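Local coordinates for glucuronan lyase A (Trichoderma reesei, PDB 2ZZJ), which probably cleaves beta-1,4-linked glucuronan within the chain as a calcium-binding polysaccharide lyase with a beta-jelly-roll fold, at residues R51-R64 / T186-Y200. Numbering follows the deposited sequence.
Sequences RYHSEVDHNRGYQR and TVDDDSVFQFRVGLY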
ATOM      1  N   ARG A  51      16.924   1.558   2.363  1.00 25.33           N
ATOM      2  CA  ARG A  51      15.535   1.109   2.556  1.00 24.02           C
ATOM      3  C   ARG A  51      15.256  -0.184   1.820  1.00 22.52           C
ATOM      4  O   ARG A  51      16.102  -0.676   1.079  1.00 21.21           O
ATOM      5  CB  ARG A  51      14.535   2.231   2.221  1.00 23.97           C
ATOM      6  CG  ARG A  51      14.539   3.329   3.275  1.00 25.95           C
ATOM      7  CD  ARG A  51      13.544   4.429   3.008  1.00 27.10           C
ATOM      8  NE  ARG A  51      13.550   5.491   4.030  1.00 29.20           N
ATOM      9  CZ  ARG A  51      14.403   6.519   4.041  1.00 32.28           C
ATOM     10  NH1 ARG A  51      15.323   6.631   3.084  1.00 34.76           N
ATOM     11  NH2 ARG A  51      14.331   7.454   4.990  1.00 31.40           N
ATOM     12  N   TYR A  52      14.079  -0.767   2.068  1.00 20.79           N
ATOM     13  CA  TYR A  52      13.817  -2.137   1.684  1.00 18.73           C
ATOM     14  C   TYR A  52      12.467  -2.217   0.960  1.00 18.36           C
ATOM     15  O   TYR A  52      11.526  -2.855   1.447  1.00 17.33           O
ATOM     16  CB  TYR A  52      13.755  -2.993   2.947  1.00 18.92           C
ATOM     17  CG  TYR A  52      15.079  -3.263   3.666  1.00 19.04           C
ATOM     18  CD1 TYR A  52      15.886  -4.338   3.303  1.00 17.47           C
ATOM     19  CD2 TYR A  52      15.468  -2.482   4.779  1.00 20.29           C
ATOM     20  CE1 TYR A  52      17.100  -4.619   4.007  1.00 18.94           C
ATOM     21  CE2 TYR A  52      16.665  -2.762   5.484  1.00 18.85           C
ATOM     22  CZ  TYR A  52      17.457  -3.822   5.085  1.00 19.46           C
ATOM     23  OH  TYR A  52      18.621  -4.107   5.794  1.00 21.33           O
ATOM     24  N   HIS A  53      12.380  -1.565  -0.197  1.00 17.07           N
ATOM     25  CA  HIS A  53      11.158  -1.582  -1.024  1.00 17.06           C
ATOM     26  C   HIS A  53      11.258  -2.658  -2.084  1.00 16.15           C
ATOM     27  O   HIS A  53      12.218  -2.689  -2.867  1.00 16.66           O
ATOM     28  CB  HIS A  53      11.015  -0.283  -1.816  1.00 17.33           C
ATOM     29  CG  HIS A  53      10.800   0.941  -1.002  1.00 16.77           C
ATOM     30  ND1 HIS A  53      11.844   1.707  -0.524  1.00 17.62           N
ATOM     31  CD2 HIS A  53       9.666   1.600  -0.672  1.00 17.17           C
ATOM     32  CE1 HIS A  53      11.361   2.768   0.087  1.00 18.04           C
ATOM     33  NE2 HIS A  53      10.042   2.731   0.009  1.00 19.48           N
ATOM     34  N   SER A  54      10.254  -3.522  -2.158  1.00 14.49           N
ATOM     35  CA  SER A  54      10.074  -4.382  -3.345  1.00 14.72           C
ATOM     36  C   SER A  54       8.643  -4.116  -3.838  1.00 15.16           C
ATOM     37  O   SER A  54       7.692  -4.672  -3.295  1.00 13.90           O
ATOM     38  CB  SER A  54      10.266  -5.856  -3.011  1.00 15.78           C
ATOM     39  OG  SER A  54      11.624  -6.185  -2.804  1.00 14.13           O
ATOM     40  N   GLU A  55       8.488  -3.241  -4.833  1.00 13.96           N
ATOM     41  CA  GLU A  55       7.173  -2.681  -5.189  1.00 14.20           C
ATOM     42  C   GLU A  55       7.006  -2.575  -6.712  1.00 14.62           C
ATOM     43  O   GLU A  55       8.008  -2.577  -7.465  1.00 13.07           O
ATOM     44  CB  GLU A  55       7.003  -1.256  -4.603  1.00 13.29           C
ATOM     45  CG  GLU A  55       6.827  -1.187  -3.063  1.00 14.09           C
ATOM     46  CD  GLU A  55       6.859   0.234  -2.527  1.00 16.14           C
ATOM     47  OE1 GLU A  55       7.641   1.074  -3.066  1.00 16.56           O
ATOM     48  OE2 GLU A  55       6.097   0.527  -1.575  1.00 15.25           O
ATOM     49  N   VAL A  56       5.748  -2.516  -7.146  1.00 13.27           N
ATOM     50  CA  VAL A  56       5.430  -2.140  -8.515  1.00 13.06           C
ATOM     51  C   VAL A  56       4.562  -0.905  -8.457  1.00 14.21           C
ATOM     52  O   VAL A  56       3.749  -0.755  -7.536  1.00 13.87           O
ATOM     53  CB  VAL A  56       4.750  -3.259  -9.287  1.00 11.27           C
ATOM     54  CG1 VAL A  56       5.759  -4.402  -9.509  1.00 12.91           C
ATOM     55  CG2 VAL A  56       3.467  -3.782  -8.503  1.00 11.56           C
ATOM     56  N   ASP A  57       4.772   0.022  -9.410  1.00 14.76           N
ATOM     57  CA  ASP A  57       4.164   1.358  -9.310  1.00 15.88           C
ATOM     58  C   ASP A  57       3.146   1.539 -10.417  1.00 15.73           C
ATOM     59  O   ASP A  57       3.422   1.206 -11.592  1.00 14.99           O
ATOM     60  CB  ASP A  57       5.177   2.507  -9.492  1.00 17.99           C
ATOM     61  CG  ASP A  57       6.259   2.559  -8.421  1.00 21.55           C
ATOM     62  OD1 ASP A  57       6.220   1.747  -7.473  1.00 19.33           O
ATOM     63  OD2 ASP A  57       7.200   3.410  -8.592  1.00 22.98           O
ATOM     64  N   HIS A  58       1.986   2.062 -10.043  1.00 14.89           N
ATOM     65  CA  HIS A  58       1.014   2.582 -10.999  1.00 15.58           C
ATOM     66  C   HIS A  58       1.006   4.080 -10.780  1.00 15.94           C
ATOM     67  O   HIS A  58       0.474   4.552  -9.792  1.00 15.30           O
ATOM     68  CB  HIS A  58      -0.381   2.020 -10.735  1.00 14.19           C
ATOM     69  CG  HIS A  58      -1.454   2.637 -11.579  1.00 15.44           C
ATOM     70  ND1 HIS A  58      -1.513   2.459 -12.949  1.00 17.37           N
ATOM     71  CD2 HIS A  58      -2.522   3.401 -11.253  1.00 15.23           C
ATOM     72  CE1 HIS A  58      -2.565   3.100 -13.431  1.00 16.70           C
ATOM     73  NE2 HIS A  58      -3.189   3.686 -12.428  1.00 16.76           N
ATOM     74  N   ASN A  59       1.617   4.828 -11.694  1.00 17.98           N
ATOM     75  CA  ASN A  59       1.809   6.271 -11.446  1.00 19.66           C
ATOM     76  C   ASN A  59       0.560   7.095 -11.208  1.00 20.28           C
ATOM     77  O   ASN A  59       0.553   8.006 -10.376  1.00 20.30           O
ATOM     78  CB  ASN A  59       2.673   6.878 -12.562  1.00 20.34           C
ATOM     79  CG  ASN A  59       4.114   6.439 -12.468  1.00 23.14           C
ATOM     80  OD1 ASN A  59       4.598   6.126 -11.375  1.00 22.86           O
ATOM     81  ND2 ASN A  59       4.808   6.383 -13.616  1.00 25.01           N
ATOM     82  N   ARG A  60      -0.520   6.742 -11.898  1.00 20.46           N
ATOM     83  CA  ARG A  60      -1.758   7.502 -11.793  1.00 22.32           C
ATOM     84  C   ARG A  60      -2.647   6.958 -10.671  1.00 21.11           C
ATOM     85  O   ARG A  60      -3.684   6.338 -10.922  1.00 20.46           O
ATOM     86  CB  ARG A  60      -2.482   7.580 -13.161  1.00 23.32           C
ATOM     87  CG  ARG A  60      -1.652   8.357 -14.250  1.00 25.40           C
ATOM     88  CD  ARG A  60      -2.421   8.677 -15.572  1.00 26.73           C
ATOM     89  NE  ARG A  60      -1.512   9.012 -16.689  1.00 33.58           N
ATOM     90  CZ  ARG A  60      -1.180  10.262 -17.053  1.00 39.34           C
ATOM     91  NH1 ARG A  60      -1.669  11.316 -16.388  1.00 39.54           N
ATOM     92  NH2 ARG A  60      -0.354  10.471 -18.082  1.00 38.63           N
ATOM     93  N   GLY A  61      -2.226   7.176  -9.424  1.00 20.51           N
ATOM     94  CA  GLY A  61      -2.977   6.700  -8.261  1.00 18.75           C
ATOM     95  C   GLY A  61      -4.175   7.553  -7.933  1.00 18.30           C
ATOM     96  O   GLY A  61      -5.306   7.095  -7.990  1.00 18.49           O
ATOM     97  N   TYR A  62      -3.948   8.810  -7.541  1.00 18.60           N
ATOM     98  CA  TYR A  62      -5.058   9.732  -7.382  1.00 19.28           C
ATOM     99  C   TYR A  62      -4.571  11.168  -7.476  1.00 21.21           C
ATOM    100  O   TYR A  62      -3.358  11.410  -7.443  1.00 19.03           O
ATOM    101  CB  TYR A  62      -5.802   9.515  -6.072  1.00 19.45           C
ATOM    102  CG  TYR A  62      -5.108   9.986  -4.810  1.00 18.90           C
ATOM    103  CD1 TYR A  62      -4.400   9.091  -4.002  1.00 18.26           C
ATOM    104  CD2 TYR A  62      -5.217  11.301  -4.380  1.00 17.84           C
ATOM    105  CE1 TYR A  62      -3.771   9.520  -2.821  1.00 19.35           C
ATOM    106  CE2 TYR A  62      -4.585  11.745  -3.191  1.00 18.25           C
ATOM    107  CZ  TYR A  62      -3.863  10.855  -2.420  1.00 21.30           C
ATOM    108  OH  TYR A  62      -3.226  11.274  -1.246  1.00 19.81           O
ATOM    109  N   GLN A  63      -5.546  12.067  -7.597  1.00 23.46           N
ATOM    110  CA  GLN A  63      -5.369  13.509  -7.419  1.00 26.81           C
ATOM    111  C   GLN A  63      -6.538  13.979  -6.585  1.00 26.89           C
ATOM    112  O   GLN A  63      -7.646  13.488  -6.745  1.00 27.56           O
ATOM    113  CB  GLN A  63      -5.406  14.172  -8.790  1.00 27.78           C
ATOM    114  CG  GLN A  63      -5.049  15.625  -8.798  1.00 33.32           C
ATOM    115  CD  GLN A  63      -4.897  16.150 -10.214  1.00 38.32           C
ATOM    116  OE1 GLN A  63      -5.043  15.406 -11.200  1.00 41.39           O
ATOM    117  NE2 GLN A  63      -4.580  17.422 -10.325  1.00 41.59           N
ATOM    118  N   ARG A  64      -6.301  14.901  -5.651  1.00 28.09           N
ATOM    119  CA  ARG A  64      -7.363  15.450  -4.820  1.00 28.86           C
ATOM    120  C   ARG A  64      -8.553  15.938  -5.662  1.00 28.40           C
ATOM    121  O   ARG A  64      -8.367  16.416  -6.773  1.00 29.15           O
ATOM    122  CB  ARG A  64      -6.759  16.572  -3.993  1.00 29.72           C
ATOM    123  CG  ARG A  64      -7.679  17.584  -3.464  1.00 33.10           C
ATOM    124  CD  ARG A  64      -7.016  18.901  -3.775  1.00 37.96           C
ATOM    125  NE  ARG A  64      -7.124  19.844  -2.690  1.00 40.54           N
ATOM    126  CZ  ARG A  64      -6.643  21.082  -2.728  1.00 39.78           C
ATOM    127  NH1 ARG A  64      -6.008  21.536  -3.799  1.00 38.35           N
ATOM    128  NH2 ARG A  64      -6.806  21.853  -1.676  1.00 42.89           N
ATOM    129  N   THR A 186      -6.546  13.706   2.212  1.00 27.31           N
ATOM    130  CA  THR A 186      -5.275  14.040   1.570  1.00 26.74           C
ATOM    131  C   THR A 186      -4.880  15.481   1.920  1.00 28.35           C
ATOM    132  O   THR A 186      -5.695  16.229   2.476  1.00 28.06           O
ATOM    133  CB  THR A 186      -5.266  13.799   0.018  1.00 26.75           C
ATOM    134  OG1 THR A 186      -3.923  13.795  -0.497  1.00 23.79           O
ATOM    135  CG2 THR A 186      -6.121  14.831  -0.748  1.00 25.93           C
ATOM    136  N   VAL A 187      -3.642  15.850   1.596  1.00 28.88           N
ATOM    137  CA  VAL A 187      -3.149  17.211   1.807  1.00 30.64           C
ATOM    138  C   VAL A 187      -3.790  18.195   0.821  1.00 31.34           C
ATOM    139  O   VAL A 187      -4.276  17.802  -0.242  1.00 30.90           O
ATOM    140  CB  VAL A 187      -1.575  17.299   1.760  1.00 29.58           C
ATOM    141  CG1 VAL A 187      -0.956  16.553   2.952  1.00 31.03           C
ATOM    142  CG2 VAL A 187      -1.008  16.778   0.469  1.00 30.89           C
ATOM    143  N   ASP A 188      -3.793  19.479   1.182  1.00 32.59           N
ATOM    144  CA  ASP A 188      -4.486  20.483   0.376  1.00 33.94           C
ATOM    145  C   ASP A 188      -3.699  21.000  -0.844  1.00 33.86           C
ATOM    146  O   ASP A 188      -3.537  22.213  -1.004  1.00 34.05           O
ATOM    147  CB  ASP A 188      -5.017  21.641   1.262  1.00 34.40           C
ATOM    148  CG  ASP A 188      -3.904  22.430   1.968  1.00 36.83           C
ATOM    149  OD1 ASP A 188      -2.736  21.981   1.950  1.00 37.03           O
ATOM    150  OD2 ASP A 188      -4.206  23.521   2.534  1.00 37.87           O
ATOM    151  N   ASP A 189      -3.237  20.089  -1.703  1.00 33.38           N
ATOM    152  CA  ASP A 189      -2.707  20.441  -3.033  1.00 33.78           C
ATOM    153  C   ASP A 189      -3.173  19.477  -4.162  1.00 33.48           C
ATOM    154  O   ASP A 189      -4.011  18.599  -3.923  1.00 33.80           O
ATOM    155  CB  ASP A 189      -1.178  20.593  -3.026  1.00 33.68           C
ATOM    156  CG  ASP A 189      -0.448  19.266  -2.876  1.00 37.36           C
ATOM    157  OD1 ASP A 189      -1.025  18.188  -3.230  1.00 35.86           O
ATOM    158  OD2 ASP A 189       0.729  19.304  -2.432  1.00 37.44           O
ATOM    159  N   ASP A 190      -2.622  19.637  -5.363  1.00 32.70           N
ATOM    160  CA  ASP A 190      -3.069  18.869  -6.545  1.00 32.66           C
ATOM    161  C   ASP A 190      -1.972  17.940  -7.108  1.00 31.53           C
ATOM    162  O   ASP A 190      -1.946  17.628  -8.298  1.00 31.17           O
ATOM    163  CB  ASP A 190      -3.589  19.810  -7.647  1.00 32.97           C
ATOM    164  CG  ASP A 190      -4.654  20.780  -7.154  1.00 34.96           C
ATOM    165  OD1 ASP A 190      -5.542  20.399  -6.359  1.00 37.94           O
ATOM    166  OD2 ASP A 190      -4.609  21.954  -7.580  1.00 38.52           O
ATOM    167  N   SER A 191      -1.054  17.504  -6.245  1.00 30.71           N
ATOM    168  CA  SER A 191      -0.042  16.517  -6.641  1.00 29.58           C
ATOM    169  C   SER A 191      -0.775  15.246  -7.120  1.00 27.81           C
ATOM    170  O   SER A 191      -1.862  14.955  -6.649  1.00 27.79           O
ATOM    171  CB  SER A 191       0.855  16.142  -5.441  1.00 29.75           C
ATOM    172  OG  SER A 191       1.121  17.247  -4.561  1.00 32.47           O
ATOM    173  N   VAL A 192      -0.173  14.523  -8.053  1.00 26.45           N
ATOM    174  CA  VAL A 192      -0.682  13.212  -8.456  1.00 24.98           C
ATOM    175  C   VAL A 192       0.121  12.166  -7.673  1.00 23.34           C
ATOM    176  O   VAL A 192       1.335  12.111  -7.777  1.00 23.33           O
ATOM    177  CB  VAL A 192      -0.584  12.988  -9.978  1.00 25.51           C
ATOM    178  CG1 VAL A 192      -1.024  11.563 -10.349  1.00 23.56           C
ATOM    179  CG2 VAL A 192      -1.443  14.019 -10.722  1.00 24.68           C
ATOM    180  N   PHE A 193      -0.584  11.388  -6.858  1.00 22.52           N
ATOM    181  CA  PHE A 193       0.038  10.352  -6.010  1.00 21.14           C
ATOM    182  C   PHE A 193       0.057   9.039  -6.770  1.00 20.10           C
ATOM    183  O   PHE A 193      -0.965   8.664  -7.384  1.00 19.34           O
ATOM    184  CB  PHE A 193      -0.812  10.160  -4.784  1.00 20.70           C
ATOM    185  CG  PHE A 193      -0.597  11.203  -3.710  1.00 22.56           C
ATOM    186  CD1 PHE A 193       0.217  10.917  -2.612  1.00 20.49           C
ATOM    187  CD2 PHE A 193      -1.219  12.470  -3.787  1.00 23.94           C
ATOM    188  CE1 PHE A 193       0.403  11.864  -1.594  1.00 23.11           C
ATOM    189  CE2 PHE A 193      -1.049  13.432  -2.766  1.00 23.21           C
ATOM    190  CZ  PHE A 193      -0.234  13.142  -1.681  1.00 21.44           C
ATOM    191  N   GLN A 194       1.185   8.337  -6.716  1.00 18.71           N
ATOM    192  CA  GLN A 194       1.294   6.997  -7.282  1.00 18.86           C
ATOM    193  C   GLN A 194       0.544   6.029  -6.377  1.00 17.96           C
ATOM    194  O   GLN A 194       0.371   6.292  -5.191  1.00 17.44           O
ATOM    195  CB  GLN A 194       2.744   6.543  -7.330  1.00 18.52           C
ATOM    196  CG  GLN A 194       3.720   7.528  -7.947  1.00 22.11           C
ATOM    197  CD  GLN A 194       5.110   7.020  -7.858  1.00 26.83           C
ATOM    198  OE1 GLN A 194       5.436   6.210  -6.987  1.00 29.03           O
ATOM    199  NE2 GLN A 194       5.973   7.492  -8.760  1.00 31.36           N
ATOM    200  N   PHE A 195       0.091   4.917  -6.954  1.00 17.11           N
ATOM    201  CA  PHE A 195      -0.455   3.815  -6.165  1.00 16.00           C
ATOM    202  C   PHE A 195       0.558   2.697  -6.330  1.00 15.22           C
ATOM    203  O   PHE A 195       0.811   2.230  -7.456  1.00 15.65           O
ATOM    204  CB  PHE A 195      -1.816   3.411  -6.714  1.00 15.87           C
ATOM    205  CG  PHE A 195      -2.400   2.194  -6.053  1.00 15.47           C
ATOM    206  CD1 PHE A 195      -2.329   2.029  -4.663  1.00 16.03           C
ATOM    207  CD2 PHE A 195      -3.008   1.200  -6.833  1.00 16.06           C
ATOM    208  CE1 PHE A 195      -2.890   0.893  -4.026  1.00 16.13           C
ATOM    209  CE2 PHE A 195      -3.578   0.035  -6.205  1.00 13.94           C
ATOM    210  CZ  PHE A 195      -3.510  -0.108  -4.821  1.00 15.03           C
ATOM    211  N   ARG A 196       1.178   2.297  -5.223  1.00 13.56           N
ATOM    212  CA  ARG A 196       2.148   1.218  -5.258  1.00 13.10           C
ATOM    213  C   ARG A 196       1.633   0.012  -4.481  1.00 13.29           C
ATOM    214  O   ARG A 196       1.006   0.166  -3.399  1.00 11.81           O
ATOM    215  CB  ARG A 196       3.456   1.644  -4.612  1.00 13.73           C
ATOM    216  CG  ARG A 196       4.076   2.887  -5.234  1.00 14.88           C
ATOM    217  CD  ARG A 196       5.415   3.061  -4.610  1.00 19.00           C
ATOM    218  NE  ARG A 196       6.083   4.255  -5.116  1.00 18.38           N
ATOM    219  CZ  ARG A 196       7.211   4.728  -4.596  1.00 24.17           C
ATOM    220  NH1 ARG A 196       7.796   4.102  -3.560  1.00 22.34           N
ATOM    221  NH2 ARG A 196       7.737   5.835  -5.104  1.00 23.21           N
ATOM    222  N   VAL A 197       1.901  -1.179  -5.016  1.00 13.00           N
ATOM    223  CA  VAL A 197       1.704  -2.384  -4.200  1.00 12.84           C
ATOM    224  C   VAL A 197       3.032  -3.122  -4.064  1.00 12.92           C
ATOM    225  O   VAL A 197       3.837  -3.189  -5.017  1.00 12.64           O
ATOM    226  CB  VAL A 197       0.519  -3.321  -4.669  1.00 14.41           C
ATOM    227  CG1 VAL A 197      -0.830  -2.567  -4.706  1.00 16.09           C
ATOM    228  CG2 VAL A 197       0.840  -4.037  -5.996  1.00 14.73           C
ATOM    229  N   GLY A 198       3.284  -3.678  -2.886  1.00 11.56           N
ATOM    230  CA  GLY A 198       4.506  -4.434  -2.703  1.00 11.24           C
ATOM    231  C   GLY A 198       5.024  -4.417  -1.284  1.00 11.92           C
ATOM    232  O   GLY A 198       4.557  -3.633  -0.444  1.00 12.62           O
ATOM    233  N   LEU A 199       6.004  -5.283  -1.047  1.00 12.20           N
ATOM    234  CA  LEU A 199       6.557  -5.457   0.304  1.00 12.98           C
ATOM    235  C   LEU A 199       7.576  -4.355   0.536  1.00 13.81           C
ATOM    236  O   LEU A 199       8.612  -4.292  -0.162  1.00 15.00           O
ATOM    237  CB  LEU A 199       7.216  -6.837   0.415  1.00 12.26           C
ATOM    238  CG  LEU A 199       7.966  -7.093   1.747  1.00 13.26           C
ATOM    239  CD1 LEU A 199       7.031  -6.934   2.998  1.00 14.10           C
ATOM    240  CD2 LEU A 199       8.541  -8.472   1.678  1.00 13.78           C
ATOM    241  N   TYR A 200       7.286  -3.511   1.513  1.00 14.21           N
ATOM    242  CA  TYR A 200       8.179  -2.431   1.925  1.00 14.41           C
ATOM    243  C   TYR A 200       8.480  -2.579   3.406  1.00 14.33           C
ATOM    244  O   TYR A 200       7.637  -2.302   4.270  1.00 14.06           O
ATOM    245  CB  TYR A 200       7.560  -1.070   1.563  1.00 15.21           C
ATOM    246  CG  TYR A 200       8.233   0.145   2.186  1.00 17.10           C
ATOM    247  CD1 TYR A 200       9.620   0.184   2.354  1.00 20.28           C
ATOM    248  CD2 TYR A 200       7.497   1.280   2.522  1.00 17.68           C
ATOM    249  CE1 TYR A 200      10.252   1.312   2.898  1.00 21.13           C
ATOM    250  CE2 TYR A 200       8.114   2.414   3.092  1.00 19.67           C
ATOM    251  CZ  TYR A 200       9.495   2.414   3.249  1.00 20.45           C
ATOM    252  OH  TYR A 200      10.132   3.505   3.797  1.00 19.28           O
TER
HETATM  253  O   HOH W   1       4.401  -0.906   0.038  1.00 15.40           O
HETATM  254  O   HOH W   2       2.200  10.253 -10.202  1.00 35.22           O
HETATM  255  O   HOH W   3      -3.728  16.075  -4.771  1.00 32.54           O
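Val-56 and Val-197 form a hydrogen-bonded pair in an antiparallel ladder joining 53-63 to 192-200 in one sheet of the jelly roll (Val-56 N to Val-197 O, 2.9 Å). Around Phe-193 the register slips: Gly-61, by a weak bond, and Tyr-62 both donate to its O, a classic beta bulge. Charges gather on the Glu-55, Asp-57 and Arg-196 face. Glu-55 OE1 takes Arg-196 NH1 on its syn side (3.1 Å), whereas Asp-57 OD1 lies well out of the guanidinium plane, 3.4 Å from Arg-196 NE, a charge-only pairing. Extended through chi2 and chi3 (-178°), Arg-196 grips Gln-194 OE1 with NE and NH2; Arg-17 gives both acids a second cation, and Gln-91 NE2 bonds Glu-55 OE2. An alanine in place of Arg-196 would probably leave Glu-55 and Asp-57 leaning on Arg-17 and the Gln-194 amide free to turn. Nearby, the His-53 and Tyr-200 rings make an offset stack, centroids 3.7 Å apart. Tyr-62 OH sits over the centre of the Phe-193 ring and bonds Thr-186 OG1 (2.7 Å), and Arg-64 NH1 bridges to Asp-190 OD1 (2.8 Å). Buried acids thus share two arginines and help fix the Arg-196 guanidinium.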